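Local coordinates for major capsid protein (Human herpesvirus 1, PDB 1NO7), which forms the main structural unit of the herpes simplex virus type 1 capsid shell, at residues A[186-192]-A[223-228]; A[198-203]-A[228-233]; A[210-214]-A[235-240]; A[215-221]-A[358-363]. All coordinates share one frame. Residue numbers count along the deposited sequence, not the author numbering.

Interaction 1 of 4, residues A[186-192]-A[223-228]; sequences GSEHVFC and YVVTYL
Helix 188-193 lies against the C-terminal end of helix 218-226 and the residues that follow it, with CA-CA separations of 7.4 Å for E188-Y223 and 8.7 Å for C192-Y227. S187 is the N-cap, its OG accepting from V190 N at 3.1 Å. F191 (chi1 t, chi2 78°) is the chief bump: its ring enters a hollow made by Y223, V224, Y227 and L228. Y223 CB sits over one face, 3.5 Å from the ring centroid in a CH-pi contact, while F191 CE2 meets Y227 CD1 at 3.8 Å and L228 CD2 at 4.0 Å. In return Y223 (chi1 m) reaches past the N-terminal end of helix 188-193, where its OH donates to G186 O at 2.7 Å; G186, at phi/psi 78/-17, has a conformation that favours glycine. C192 SG makes an oblique sulfur-aromatic contact with Y227, 4.1 Å from the ring centroid. In this buried helix-helix packing the apolar contacts keep water from F191, while the Y223 hydroxyl bond and an E188-R351 salt bridge satisfy polar groups beside it.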
# COMPACT_ATOMS: atom_id res chain seq x y z
N GLY A 186 2.87 8.10 9.04
CA GLY A 186 1.96 7.27 9.82
C GLY A 186 1.91 7.75 11.27
O GLY A 186 0.99 7.39 12.00
N SER A 187 2.88 8.56 11.70
CA SER A 187 2.88 9.08 13.07
C SER A 187 1.66 9.94 13.40
O SER A 187 1.38 10.94 12.74
CB SER A 187 4.15 9.89 13.34
OG SER A 187 4.19 10.32 14.69
N GLU A 188 0.92 9.51 14.42
CA GLU A 188 -0.28 10.22 14.87
C GLU A 188 0.22 11.48 15.57
O GLU A 188 -0.30 12.59 15.35
CB GLU A 188 -1.06 9.34 15.83
CG GLU A 188 -2.43 9.88 16.21
CD GLU A 188 -3.30 8.80 16.82
OE1 GLU A 188 -3.41 7.72 16.21
OE2 GLU A 188 -3.88 9.03 17.91
N HIS A 189 1.23 11.29 16.41
CA HIS A 189 1.87 12.37 17.17
C HIS A 189 2.19 13.51 16.19
O HIS A 189 1.78 14.66 16.39
CB HIS A 189 3.15 11.82 17.81
CG HIS A 189 3.98 12.84 18.54
ND1 HIS A 189 3.47 13.66 19.52
CD2 HIS A 189 5.31 13.12 18.47
CE1 HIS A 189 4.44 14.39 20.03
NE2 HIS A 189 5.57 14.08 19.41
N VAL A 190 2.90 13.16 15.12
CA VAL A 190 3.26 14.17 14.13
C VAL A 190 2.07 14.67 13.35
O VAL A 190 2.02 15.82 12.99
CB VAL A 190 4.30 13.66 13.14
CG1 VAL A 190 4.59 14.75 12.10
CG2 VAL A 190 5.58 13.23 13.89
N PHE A 191 1.13 13.80 13.02
CA PHE A 191 -0.01 14.30 12.27
C PHE A 191 -0.60 15.41 13.11
O PHE A 191 -1.02 16.43 12.58
CB PHE A 191 -1.09 13.22 12.06
CG PHE A 191 -2.32 13.75 11.39
CD1 PHE A 191 -2.35 13.98 10.02
CD2 PHE A 191 -3.44 14.06 12.15
CE1 PHE A 191 -3.48 14.52 9.39
CE2 PHE A 191 -4.59 14.61 11.54
CZ PHE A 191 -4.61 14.84 10.15
N CYS A 192 -0.60 15.23 14.43
CA CYS A 192 -1.15 16.25 15.29
C CYS A 192 -0.36 17.55 15.23
O CYS A 192 -0.95 18.64 15.22
CB CYS A 192 -1.26 15.72 16.72
SG CYS A 192 -2.69 14.64 16.92
N TYR A 223 -6.94 9.67 10.69
CA TYR A 223 -6.84 10.91 11.48
C TYR A 223 -7.82 12.00 11.01
O TYR A 223 -8.69 12.45 11.77
CB TYR A 223 -5.41 11.42 11.37
CG TYR A 223 -4.39 10.37 11.73
CD1 TYR A 223 -3.11 10.40 11.18
CD2 TYR A 223 -4.68 9.40 12.68
CE1 TYR A 223 -2.13 9.48 11.58
CE2 TYR A 223 -3.72 8.48 13.09
CZ TYR A 223 -2.44 8.53 12.54
OH TYR A 223 -1.45 7.68 13.00
N VAL A 224 -7.66 12.45 9.77
CA VAL A 224 -8.55 13.45 9.19
C VAL A 224 -10.02 13.21 9.57
O VAL A 224 -10.88 14.10 9.45
CB VAL A 224 -8.43 13.41 7.65
CG1 VAL A 224 -9.45 14.37 7.00
CG2 VAL A 224 -7.00 13.77 7.25
N VAL A 225 -10.33 12.00 10.01
CA VAL A 225 -11.68 11.70 10.43
C VAL A 225 -11.71 11.86 11.94
O VAL A 225 -12.60 12.51 12.49
CB VAL A 225 -12.07 10.25 10.03
CG1 VAL A 225 -13.24 9.76 10.88
CG2 VAL A 225 -12.45 10.22 8.54
N THR A 226 -10.71 11.28 12.61
CA THR A 226 -10.62 11.36 14.07
C THR A 226 -10.65 12.81 14.54
O THR A 226 -11.60 13.24 15.19
CB THR A 226 -9.30 10.74 14.58
OG1 THR A 226 -9.24 9.36 14.20
CG2 THR A 226 -9.23 10.84 16.09
N TYR A 227 -9.88 13.57 13.96
CA TYR A 227 -9.67 14.96 14.41
C TYR A 227 -9.72 16.43 14.00
O TYR A 227 -9.57 17.30 14.87
CB TYR A 227 -8.27 15.24 14.99
CG TYR A 227 -7.22 14.33 15.46
CD1 TYR A 227 -5.98 13.86 15.03
CD2 TYR A 227 -7.73 13.84 16.67
CE1 TYR A 227 -5.27 12.90 15.78
CE2 TYR A 227 -7.04 12.89 17.42
CZ TYR A 227 -5.81 12.42 16.97
OH TYR A 227 -5.16 11.43 17.67
N LEU A 228 -9.99 16.62 12.72
CA LEU A 228 -10.09 18.03 12.27
C LEU A 228 -11.59 18.17 12.05
O LEU A 228 -12.05 18.58 10.98
CB LEU A 228 -9.51 17.75 10.83
CG LEU A 228 -8.12 17.14 10.60
CD1 LEU A 228 -7.75 17.41 9.15
CD2 LEU A 228 -7.05 17.72 11.52

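Interaction 2 of 4, residues A[198-203]-A[228-233]; sequences VVQCIT and LGGDLP
Residues 198-203 of helix 195-208 receive the irregular connection between helices 218-226 and 234-256; the nearest CA atoms are those of T203 and L232, 6.3 Å apart. V198 (chi1 t) brings CG1 to 4.3 Å from L228 CD1. V199, also t, is much more extensively covered by the loop: its CG2 lies 4.0 Å from L228 CD2, and its CG1 is 3.8 Å from D231 CB and 3.2 Å from D231 O. The connection curls back between L228 and D231, where D231 N donates to L228 O at 3.2 Å, then extends through L232 (phi/psi -115/150) to P233, the N-cap residue of helix 234-256. This is an interhelical loop packed on a neighbouring helix, mainly through side chains and without paired backbones, in a part of the domain built of helices and loops. I202 (chi1 m, chi2 t) points toward the loop and meets both leucines on one side, CD1 4.2 Å from L228 CD1 and CG2 3.2 Å from L232 CD2. L228 has chi1 m and chi2 t, L232 chi1 m and chi2 p. T203 folds OG1 back onto V199 O at a very short 2.4 Å, and sets CG2 3.6 Å from P233 CG.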
# COMPACT_ATOMS: atom_id res chain seq x y z
N VAL A 198 -1.70 20.74 7.71
CA VAL A 198 -2.55 19.82 6.95
C VAL A 198 -3.91 20.41 6.61
O VAL A 198 -4.30 20.48 5.44
CB VAL A 198 -2.78 18.52 7.72
CG1 VAL A 198 -3.97 17.79 7.12
CG2 VAL A 198 -1.53 17.64 7.66
N VAL A 199 -4.64 20.82 7.65
CA VAL A 199 -5.96 21.39 7.43
C VAL A 199 -5.91 22.36 6.27
O VAL A 199 -6.85 22.46 5.48
CB VAL A 199 -6.49 22.14 8.68
CG1 VAL A 199 -7.96 22.50 8.45
CG2 VAL A 199 -6.35 21.28 9.94
N GLN A 200 -4.79 23.07 6.15
CA GLN A 200 -4.62 24.03 5.07
C GLN A 200 -4.58 23.34 3.69
O GLN A 200 -5.40 23.63 2.81
CB GLN A 200 -3.34 24.85 5.27
CG GLN A 200 -3.22 25.54 6.63
CD GLN A 200 -2.74 26.98 6.50
OE1 GLN A 200 -1.73 27.25 5.85
NE2 GLN A 200 -3.46 27.90 7.13
N CYS A 201 -3.62 22.42 3.52
CA CYS A 201 -3.47 21.68 2.26
C CYS A 201 -4.80 21.11 1.81
O CYS A 201 -5.26 21.36 0.69
CB CYS A 201 -2.52 20.51 2.42
SG CYS A 201 -0.95 21.00 3.12
N ILE A 202 -5.42 20.34 2.70
CA ILE A 202 -6.68 19.74 2.35
C ILE A 202 -7.71 20.77 1.89
O ILE A 202 -8.30 20.61 0.81
CB ILE A 202 -7.27 18.95 3.52
CG1 ILE A 202 -6.27 17.86 3.96
CG2 ILE A 202 -8.65 18.40 3.10
CD1 ILE A 202 -6.76 16.97 5.12
N THR A 203 -7.91 21.83 2.68
CA THR A 203 -8.89 22.84 2.29
C THR A 203 -8.46 23.47 1.00
O THR A 203 -9.25 23.64 0.07
CB THR A 203 -9.04 23.94 3.32
OG1 THR A 203 -8.89 23.41 4.65
CG2 THR A 203 -10.43 24.56 3.18
N LEU A 228 -9.99 16.62 12.72
CA LEU A 228 -10.09 18.03 12.27
C LEU A 228 -11.59 18.17 12.05
O LEU A 228 -12.05 18.58 10.98
CB LEU A 228 -9.51 17.75 10.83
CG LEU A 228 -8.12 17.14 10.60
CD1 LEU A 228 -7.75 17.41 9.15
CD2 LEU A 228 -7.05 17.72 11.52
N GLY A 229 -12.37 17.99 13.21
CA GLY A 229 -13.82 17.97 13.17
C GLY A 229 -14.38 19.15 12.39
O GLY A 229 -14.70 19.04 11.20
N GLY A 230 -14.49 20.28 13.07
CA GLY A 230 -15.00 21.47 12.42
C GLY A 230 -13.90 22.29 11.78
O GLY A 230 -14.00 23.51 11.70
N ASP A 231 -12.84 21.61 11.33
CA ASP A 231 -11.72 22.31 10.70
C ASP A 231 -11.74 22.30 9.17
O ASP A 231 -11.11 23.14 8.53
CB ASP A 231 -10.39 21.77 11.22
CG ASP A 231 -10.23 21.98 12.71
OD1 ASP A 231 -9.07 22.03 13.19
OD2 ASP A 231 -11.27 22.08 13.40
N LEU A 232 -12.46 21.35 8.58
CA LEU A 232 -12.55 21.30 7.12
C LEU A 232 -13.99 21.58 6.72
O LEU A 232 -14.92 21.28 7.47
CB LEU A 232 -12.12 19.94 6.56
CG LEU A 232 -10.69 19.51 6.87
CD1 LEU A 232 -10.63 19.01 8.30
CD2 LEU A 232 -10.25 18.41 5.92
N PRO A 233 -14.18 22.17 5.53
CA PRO A 233 -15.52 22.50 5.01
C PRO A 233 -16.45 21.28 5.16
O PRO A 233 -16.01 20.13 5.05
CB PRO A 233 -15.24 22.82 3.54
CG PRO A 233 -13.86 23.43 3.59
CD PRO A 233 -13.13 22.53 4.57

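Interaction 3 of 4, residues A[210-214]-A[235-240]; sequences RCAAF and ECMAVY
A salt bridge joins R210 NH2 to E235 OE1 at 2.9 Å, at the exposed edge of the contact. R210 (chi1 m, chi2 t, chi3 p) extends toward the first turn of helix 234-256. At the buried end F214 N donates to Y240 OH at 2.8 Å; the hydroxyl position is less certain because it lies too close to A213 in the model. Y240 (chi1 m, chi2 87°) thus spans from the helix to the backbone of 210-214, which is part of the connection between helices 195-208 and 218-226. The architecture is that of a coil laid beside a helix, closest at A212 and Y240 with CA atoms 6.9 Å apart. The coil is extended at C211 (phi/psi -144/131) and A212 (-57/127) before it turns at A213 (-57/-64). A212 points its CB toward the helix, 3.9 Å from V239 CG1 and 3.8 Å from Y240 CZ, and A213 CB lies 4.3 Å from Y240 CZ. Beyond this small apolar patch, V239 packs on helix 158-169 and Y240 touches V224 and V225.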
# COMPACT_ATOMS: atom_id res chain seq x y z
N ARG A 210 -12.67 19.69 -6.00
CA ARG A 210 -13.30 18.86 -4.97
C ARG A 210 -12.68 17.46 -4.93
O ARG A 210 -13.22 16.53 -5.52
CB ARG A 210 -14.80 18.81 -5.26
CG ARG A 210 -15.30 20.13 -5.84
CD ARG A 210 -16.81 20.19 -5.98
NE ARG A 210 -17.50 20.20 -4.69
CZ ARG A 210 -17.17 20.98 -3.67
NH1 ARG A 210 -16.14 21.82 -3.76
NH2 ARG A 210 -17.88 20.93 -2.54
N CYS A 211 -11.55 17.31 -4.23
CA CYS A 211 -10.84 16.03 -4.12
C CYS A 211 -10.20 15.79 -2.76
O CYS A 211 -9.48 16.64 -2.23
CB CYS A 211 -9.72 15.95 -5.16
SG CYS A 211 -10.30 16.23 -6.82
N ALA A 212 -10.44 14.60 -2.21
CA ALA A 212 -9.88 14.26 -0.91
C ALA A 212 -8.37 14.40 -0.98
O ALA A 212 -7.72 13.84 -1.87
CB ALA A 212 -10.25 12.85 -0.55
N ALA A 213 -7.82 15.17 -0.05
CA ALA A 213 -6.39 15.43 0.01
C ALA A 213 -5.46 14.21 0.13
O ALA A 213 -4.69 13.97 -0.80
CB ALA A 213 -6.10 16.40 1.14
N PHE A 214 -5.52 13.44 1.21
CA PHE A 214 -4.57 12.32 1.30
C PHE A 214 -5.08 10.87 1.20
O PHE A 214 -4.52 9.97 1.86
CB PHE A 214 -3.76 12.45 2.58
CG PHE A 214 -3.02 13.75 2.70
CD1 PHE A 214 -3.72 14.95 2.86
CD2 PHE A 214 -1.62 13.78 2.69
CE1 PHE A 214 -3.05 16.15 2.99
CE2 PHE A 214 -0.93 14.98 2.82
CZ PHE A 214 -1.65 16.17 2.97
N GLU A 235 -19.13 19.81 3.29
CA GLU A 235 -19.15 18.96 2.10
C GLU A 235 -17.88 18.14 1.97
O GLU A 235 -17.89 17.01 1.45
CB GLU A 235 -19.35 19.82 0.85
CG GLU A 235 -20.56 20.74 0.91
CD GLU A 235 -20.73 21.57 -0.34
OE1 GLU A 235 -19.75 22.24 -0.75
OE2 GLU A 235 -21.84 21.57 -0.92
N CYS A 236 -16.78 18.70 2.44
CA CYS A 236 -15.50 18.03 2.36
C CYS A 236 -15.23 17.01 3.47
O CYS A 236 -14.79 15.89 3.17
CB CYS A 236 -14.37 19.06 2.33
SG CYS A 236 -12.75 18.36 2.71
N MET A 237 -15.46 17.36 4.73
CA MET A 237 -15.18 16.39 5.79
C MET A 237 -16.00 15.17 5.48
O MET A 237 -15.57 14.05 5.73
CB MET A 237 -15.55 16.87 7.18
CG MET A 237 -15.27 15.80 8.26
SD MET A 237 -13.48 15.38 8.47
CE MET A 237 -13.48 14.75 10.18
N ALA A 238 -17.20 15.42 4.94
CA ALA A 238 -18.13 14.36 4.56
C ALA A 238 -17.33 13.22 3.93
O ALA A 238 -17.25 12.11 4.49
CB ALA A 238 -19.15 14.89 3.55
N VAL A 239 -16.73 13.51 2.78
CA VAL A 239 -15.92 12.55 2.07
C VAL A 239 -15.06 11.70 3.00
O VAL A 239 -15.29 10.50 3.15
CB VAL A 239 -15.00 13.24 1.06
CG1 VAL A 239 -13.96 12.26 0.54
CG2 VAL A 239 -15.83 13.82 -0.09
N TYR A 240 -14.07 12.32 3.62
CA TYR A 240 -13.19 11.57 4.53
C TYR A 240 -13.92 10.61 5.48
O TYR A 240 -13.42 9.51 5.76
CB TYR A 240 -12.34 12.54 5.34
CG TYR A 240 -11.21 13.09 4.53
CD1 TYR A 240 -11.37 14.24 3.73
CD2 TYR A 240 -10.00 12.42 4.50
CE1 TYR A 240 -10.33 14.69 2.92
CE2 TYR A 240 -8.97 12.85 3.70
CZ TYR A 240 -9.13 13.97 2.91
OH TYR A 240 -8.07 14.32 2.09

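Interaction 4 of 4, residues A[215-221]-A[358-363]; sequences VNDYSLV and HHKIYY
Three aromatic side chains, Y218, H359 and Y362, cluster where the start of helix 218-226 meets the middle of helix 353-371. The closest CA atoms are those of Y218 and H359, 6.2 Å apart. Y218 (chi1 t, chi2 59°) points toward the other helix and turns its edge to the H359 face in an offset edge-to-face pair, centroids 5.1 Å apart and planes at 83°. Y218 CB adds a CH-pi contact 3.9 Å from the H359 centroid. Y362 (chi1 t) meets Y218 obliquely, centroids 4.8 Å apart, and its OH donates to V215 O at 2.5 Å. D217 is the N-cap: its OD1 accepts from L220 N at 3.0 Å, while OD2 bonds to W287 and Q181. Y363 OH takes a weak bond from Y218 N at 3.3 Å, and S219 OG is hydrogen-bonded to H359 NE2 at 3.1 Å. V244 of helix 234-256 also touches Y218. The hydroxyls and imidazole thus give V215 O, Y218 N and S219 OG partners, letting the buried helix start pack against aromatic rings.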
# COMPACT_ATOMS: atom_id res chain seq x y z
N VAL A 215 -6.11 10.63 0.38
CA VAL A 215 -6.68 9.28 0.22
C VAL A 215 -5.69 8.14 -0.07
O VAL A 215 -6.04 6.96 0.06
CB VAL A 215 -7.67 9.27 -0.91
CG1 VAL A 215 -8.78 10.25 -0.64
CG2 VAL A 215 -6.94 9.63 -2.21
N ASN A 216 -4.46 8.47 -0.47
CA ASN A 216 -3.48 7.44 -0.77
C ASN A 216 -2.82 6.84 0.49
O ASN A 216 -1.88 6.03 0.40
CB ASN A 216 -2.41 8.00 -1.74
CG ASN A 216 -1.23 8.64 -1.02
OD1 ASN A 216 -1.36 9.70 -0.39
ND2 ASN A 216 -0.07 8.00 -1.11
N ASP A 217 -3.31 7.24 1.66
CA ASP A 217 -2.77 6.74 2.93
C ASP A 217 -3.88 6.61 3.98
O ASP A 217 -4.46 7.62 4.42
CB ASP A 217 -1.69 7.69 3.46
CG ASP A 217 -1.04 7.18 4.74
OD1 ASP A 217 -1.78 6.82 5.69
OD2 ASP A 217 0.22 7.15 4.79
N TYR A 218 -4.16 5.39 4.43
CA TYR A 218 -5.23 5.21 5.40
C TYR A 218 -4.98 5.91 6.72
O TYR A 218 -5.85 6.61 7.24
CB TYR A 218 -5.52 3.73 5.66
CG TYR A 218 -6.93 3.53 6.18
CD1 TYR A 218 -8.02 3.95 5.42
CD2 TYR A 218 -7.17 3.03 7.47
CE1 TYR A 218 -9.32 3.90 5.91
CE2 TYR A 218 -8.47 2.97 7.98
CZ TYR A 218 -9.54 3.42 7.19
OH TYR A 218 -10.83 3.44 7.69
N SER A 219 -3.78 5.71 7.27
CA SER A 219 -3.43 6.33 8.54
C SER A 219 -3.85 7.79 8.57
O SER A 219 -4.50 8.24 9.53
CB SER A 219 -1.93 6.21 8.79
OG SER A 219 -1.57 4.88 9.13
N LEU A 220 -3.50 8.54 7.53
CA LEU A 220 -3.90 9.94 7.49
C LEU A 220 -5.41 9.99 7.42
O LEU A 220 -6.06 10.48 8.35
CB LEU A 220 -3.31 10.66 6.27
CG LEU A 220 -1.80 10.46 6.03
CD1 LEU A 220 -1.34 11.60 5.11
CD2 LEU A 220 -0.98 10.45 7.34
N VAL A 221 -5.98 9.47 6.34
CA VAL A 221 -7.43 9.46 6.21
C VAL A 221 -8.07 9.11 7.56
O VAL A 221 -9.10 9.68 7.95
CB VAL A 221 -7.89 8.44 5.16
CG1 VAL A 221 -9.41 8.31 5.19
CG2 VAL A 221 -7.43 8.89 3.76
N HIS A 358 -8.41 -2.86 8.82
CA HIS A 358 -8.95 -1.79 7.99
C HIS A 358 -7.93 -1.31 6.98
O HIS A 358 -8.29 -0.92 5.87
CB HIS A 358 -9.39 -0.62 8.83
CG HIS A 358 -10.44 -0.97 9.82
ND1 HIS A 358 -10.15 -1.55 11.04
CD2 HIS A 358 -11.79 -0.89 9.76
CE1 HIS A 358 -11.27 -1.81 11.68
NE2 HIS A 358 -12.29 -1.42 10.93
N HIS A 359 -6.66 -1.33 7.37
CA HIS A 359 -5.63 -0.90 6.44
C HIS A 359 -5.62 -1.86 5.25
O HIS A 359 -5.73 -1.44 4.08
CB HIS A 359 -4.27 -0.86 7.13
CG HIS A 359 -4.01 0.43 7.84
ND1 HIS A 359 -4.94 1.03 8.65
CD2 HIS A 359 -2.92 1.25 7.85
CE1 HIS A 359 -4.46 2.17 9.12
NE2 HIS A 359 -3.23 2.32 8.65
N LYS A 360 -5.51 -3.16 5.55
CA LYS A 360 -5.51 -4.18 4.52
C LYS A 360 -6.77 -4.03 3.69
O LYS A 360 -6.71 -4.08 2.46
CB LYS A 360 -5.45 -5.55 5.16
CG LYS A 360 -4.11 -5.81 5.80
CD LYS A 360 -4.16 -7.01 6.73
CE LYS A 360 -4.63 -8.26 6.01
NZ LYS A 360 -4.69 -9.39 6.99
N ILE A 361 -7.90 -3.83 4.35
CA ILE A 361 -9.16 -3.66 3.62
C ILE A 361 -9.03 -2.51 2.62
O ILE A 361 -9.41 -2.62 1.45
CB ILE A 361 -10.33 -3.32 4.53
CG1 ILE A 361 -10.55 -4.46 5.53
CG2 ILE A 361 -11.55 -2.99 3.68
CD1 ILE A 361 -11.90 -4.42 6.30
N TYR A 362 -8.49 -1.40 3.11
CA TYR A 362 -8.31 -0.20 2.31
C TYR A 362 -7.37 -0.42 1.12
O TYR A 362 -7.73 -0.16 -0.03
CB TYR A 362 -7.74 0.92 3.19
CG TYR A 362 -7.85 2.28 2.55
CD1 TYR A 362 -9.07 2.97 2.55
CD2 TYR A 362 -6.77 2.84 1.87
CE1 TYR A 362 -9.21 4.19 1.88
CE2 TYR A 362 -6.90 4.06 1.20
CZ TYR A 362 -8.12 4.73 1.20
OH TYR A 362 -8.27 5.91 0.52
N TYR A 363 -6.16 -0.92 1.42
CA TYR A 363 -5.13 -1.16 0.41
C TYR A 363 -5.40 -2.25 -0.62
O TYR A 363 -5.03 -2.11 -1.80
CB TYR A 363 -3.79 -1.42 1.09
CG TYR A 363 -3.22 -0.17 1.68
CD1 TYR A 363 -3.88 0.51 2.69
CD2 TYR A 363 -2.06 0.39 1.15
CE1 TYR A 363 -3.42 1.74 3.17
CE2 TYR A 363 -1.59 1.62 1.62
CZ TYR A 363 -2.27 2.29 2.62
OH TYR A 363 -1.81 3.52 3.06

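Overall arrangement
From the N-terminal side, the chain runs through helices 188-193 and 195-208, the 210-214 coil, helix 218-226 and helix 234-256, before reaching helix 353-371 much later. Interactions 1, 2 and 3 close loops of 30, 24 and 20 intervening residues; interaction 4 closes one of 136. None nests inside another: every pair crosses. Interactions 1 and 2 share L228 and touch through F191-V198 and V224-I202. I202 continues the packing into interaction 3 at A213 and F214, and F214 meets L220 of interaction 4. Helix 218-226 is used by interactions 1 and 4, meeting helix 188-193 through its C-terminal end and helix 353-371 through its N-terminal start, so interaction 4 joins the 186-240 region to a distant part of the chain.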